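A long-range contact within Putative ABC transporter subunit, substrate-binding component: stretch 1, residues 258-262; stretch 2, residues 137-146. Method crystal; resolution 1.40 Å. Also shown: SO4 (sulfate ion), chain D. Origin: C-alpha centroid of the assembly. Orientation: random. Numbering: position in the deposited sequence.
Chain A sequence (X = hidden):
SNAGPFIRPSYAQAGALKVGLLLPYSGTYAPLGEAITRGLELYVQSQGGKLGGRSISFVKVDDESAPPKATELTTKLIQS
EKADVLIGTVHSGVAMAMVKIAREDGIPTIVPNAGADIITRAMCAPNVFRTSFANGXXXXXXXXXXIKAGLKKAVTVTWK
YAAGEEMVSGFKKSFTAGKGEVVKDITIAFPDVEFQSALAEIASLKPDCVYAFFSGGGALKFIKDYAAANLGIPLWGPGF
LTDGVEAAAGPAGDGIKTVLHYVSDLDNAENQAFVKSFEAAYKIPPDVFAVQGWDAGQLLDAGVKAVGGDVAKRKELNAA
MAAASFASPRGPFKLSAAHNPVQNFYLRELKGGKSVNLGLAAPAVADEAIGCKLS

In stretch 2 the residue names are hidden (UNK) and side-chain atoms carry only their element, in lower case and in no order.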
# COMPACT_ATOMS: atom_id res chain seq x y z
N THR A 258 -0.61 14.54 4.28
CA THR A 258 -0.97 13.13 4.18
C THR A 258 -0.51 12.38 5.41
O THR A 258 0.32 12.83 6.18
CB THR A 258 -0.40 12.43 2.92
OG1 THR A 258 1.03 12.41 2.95
CG2 THR A 258 -0.85 13.07 1.63
N VAL A 259 -1.11 11.21 5.59
CA VAL A 259 -0.67 10.27 6.62
C VAL A 259 -0.23 8.98 5.93
O VAL A 259 -0.95 8.46 5.07
CB VAL A 259 -1.77 10.03 7.65
CG1 VAL A 259 -1.42 8.88 8.56
CG2 VAL A 259 -2.03 11.30 8.47
N LEU A 260 0.94 8.47 6.30
CA LEU A 260 1.44 7.24 5.69
C LEU A 260 2.44 6.60 6.64
O LEU A 260 3.12 7.26 7.40
CB LEU A 260 2.14 7.53 4.33
CG LEU A 260 2.29 6.34 3.37
CD1 LEU A 260 0.95 5.81 2.90
CD2 LEU A 260 3.17 6.79 2.18
N HIS A 261 2.58 5.30 6.45
CA HIS A 261 3.54 4.45 7.15
C HIS A 261 4.98 4.55 6.66
O HIS A 261 5.84 3.84 7.13
CB HIS A 261 3.02 3.02 7.17
CG HIS A 261 2.64 2.51 5.83
ND1 HIS A 261 1.54 3.02 5.15
CD2 HIS A 261 3.14 1.53 5.05
CE1 HIS A 261 1.43 2.40 4.00
NE2 HIS A 261 2.38 1.49 3.91
N TYR A 262 5.24 5.43 5.71
CA TYR A 262 6.61 5.68 5.23
C TYR A 262 6.78 7.15 4.89
O TYR A 262 5.84 7.78 4.44
CB TYR A 262 6.92 4.83 3.97
CG TYR A 262 8.30 5.03 3.46
CD1 TYR A 262 9.42 4.57 4.17
CD2 TYR A 262 8.52 5.66 2.23
CE1 TYR A 262 10.69 4.80 3.71
CE2 TYR A 262 9.80 5.87 1.76
CZ TYR A 262 10.88 5.42 2.49
OH TYR A 262 12.15 5.65 2.00
N UNK A 137 -7.63 1.07 8.52
CA UNK A 137 -6.71 1.60 9.52
C UNK A 137 -5.99 2.89 9.09
O UNK A 137 -5.89 3.85 9.84
n UNK A 137 -3.67 0.05 13.03
c UNK A 137 -4.88 0.96 11.16
o UNK A 137 -3.70 -1.10 11.13
c UNK A 137 -5.70 0.54 9.94
c UNK A 137 -4.05 -0.14 11.78
N UNK A 138 -5.55 2.94 7.84
CA UNK A 138 -4.90 4.15 7.39
C UNK A 138 -5.93 5.28 7.22
O UNK A 138 -5.66 6.42 7.55
c UNK A 138 -4.03 3.96 6.12
c UNK A 138 -3.16 5.20 5.94
c UNK A 138 -4.86 3.63 4.88
c UNK A 138 -2.09 5.05 4.83
N UNK A 139 -7.13 4.95 6.78
CA UNK A 139 -8.17 5.98 6.72
C UNK A 139 -8.48 6.58 8.10
O UNK A 139 -8.60 7.78 8.27
N UNK A 140 -8.61 5.70 9.09
CA UNK A 140 -8.83 6.14 10.47
C UNK A 140 -7.70 7.05 10.97
O UNK A 140 -7.96 8.09 11.57
n UNK A 140 -11.60 2.75 12.78
c UNK A 140 -8.92 4.96 11.42
n UNK A 140 -12.11 4.47 14.20
n UNK A 140 -13.59 2.82 13.87
c UNK A 140 -10.24 4.27 11.38
c UNK A 140 -12.43 3.35 13.63
c UNK A 140 -10.28 3.24 12.48
N UNK A 141 -6.46 6.68 10.67
CA UNK A 141 -5.33 7.47 11.12
C UNK A 141 -5.35 8.86 10.48
O UNK A 141 -5.01 9.85 11.12
c UNK A 141 -4.01 6.74 10.86
N UNK A 142 -5.75 8.94 9.22
CA UNK A 142 -5.78 10.21 8.54
C UNK A 142 -6.91 11.07 9.12
O UNK A 142 -6.70 12.27 9.37
o UNK A 142 -4.94 9.06 6.53
c UNK A 142 -5.96 9.98 7.04
c UNK A 142 -5.76 11.27 6.29
N UNK A 143 -8.08 10.50 9.32
CA UNK A 143 -9.17 11.25 9.94
C UNK A 143 -8.84 11.76 11.33
O UNK A 143 -9.18 12.88 11.71
N UNK A 144 -8.17 10.93 12.12
CA UNK A 144 -7.80 11.36 13.47
C UNK A 144 -6.80 12.52 13.42
O UNK A 144 -6.88 13.45 14.21
o UNK A 144 -8.15 10.90 16.33
c UNK A 144 -7.18 10.37 15.74
c UNK A 144 -7.21 10.17 14.23
o UNK A 144 -6.15 10.05 16.30
N UNK A 145 -5.84 12.48 12.48
CA UNK A 145 -4.90 13.58 12.34
C UNK A 145 -5.60 14.88 11.93
O UNK A 145 -5.25 15.97 12.37
c UNK A 145 -3.86 13.20 11.29
N UNK A 146 -6.64 14.76 11.12
CA UNK A 146 -7.39 15.93 10.69
C UNK A 146 -8.16 16.53 11.87
O UNK A 146 -8.24 17.76 11.99
c UNK A 146 -8.29 15.56 9.50
se UNK A 146 -8.33 14.30 6.86
c UNK A 146 -7.45 15.25 8.29
c UNK A 146 -9.40 15.79 6.25
S SO4 D . -13.10 -0.58 11.98
O1 SO4 D . -12.37 0.45 11.23
O2 SO4 D . -13.68 -1.51 11.03
O3 SO4 D . -12.11 -1.34 12.74
O4 SO4 D . -14.07 -0.04 12.94

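Position 137 carries three side-chain carbons in a row, the third bonded to one oxygen and one nitrogen. That is a terminal amide on a two-carbon linker. It lies out of reach of stretch 1. The residue is Gln137, and its NE2 is hydrogen-bonded elsewhere in the structure.

Position 138 has four side-chain carbons, forked at the first, with one arm two carbons long. This branching is that of isoleucine. CA-to-CB points toward stretch 1, and the tip of the long arm meets three residues there. The residue is Ile138. Both chi angles are t, so the long arm is extended. Its CD1 lies 3.6 Å from Val259 O, 3.7 Å from Leu260 CD1 and 4.2 Å from His261 ND1. It sits at the edge of the His261 ring, near the ring plane.

Position 139 has no side-chain atoms and makes no contact with stretch 1. It is Gly139.

Position 140 has three carbons, a nitrogen, then a carbon carrying two more nitrogens. This is a guanidinium on a long chain. It is exposed and out of reach of stretch 1. The residue is Arg140. It binds the sulfate ion through two hydrogen bonds: NE to SO4 O1 at 2.9 Å and NH2 to SO4 O4 at 3.0 Å. The sulfate probably comes from the crystallisation liquor.

Position 141 has a single side-chain carbon, which points toward stretch 1. This CB packs 4.1 Å from Val259 CG1. The residue is Ala141.

Position 142 has one carbon carrying an oxygen and a second carbon. An oxygen on this fork excludes valine. It lies 2.9 Å from the backbone O of Ile138. The same side-chain oxygen lies 3.5 Å from Val259 CB, a contact without a hydrogen bond. The residue is Thr142, with chi1 m. OG1 donates to Ile138 O, one turn back.

Position 143 has no side-chain atoms; a CB here would point away from stretch 1. It is Gly143.

Position 144 has two carbons, the second carrying two oxygens, a short carboxylate. It is exposed and touches a crystal neighbour rather than stretch 1. The residue is Asp144.

Position 145 again has one side-chain carbon, pointing toward stretch 1. This CB lies 3.9 Å from Val259 CG2. The residue is Ala145.

Position 146 is an unbranched chain of two carbons, a selenium and a last carbon. It does not touch stretch 1. The selenium identifies selenomethionine, Met146.

The contact is a strand laid against a helix, with axes 8.1 Å apart at closest approach and N-to-C directions 139° apart. Val259 is its centre. It points toward the helix and touches Ile138, Ala141, Thr142 and Ala145, residues at i, i+3, i+4 and i+7, which share one helix face. The small side chains of Ala141 and Ala145 meet its two methyls. Ile138 extends the contact to Leu260 and His261. No hydrogen bond crosses between the stretches; packing alone joins them, burying 245 Å².

Stretch 2, residues 137-146: QIGRATGDAM
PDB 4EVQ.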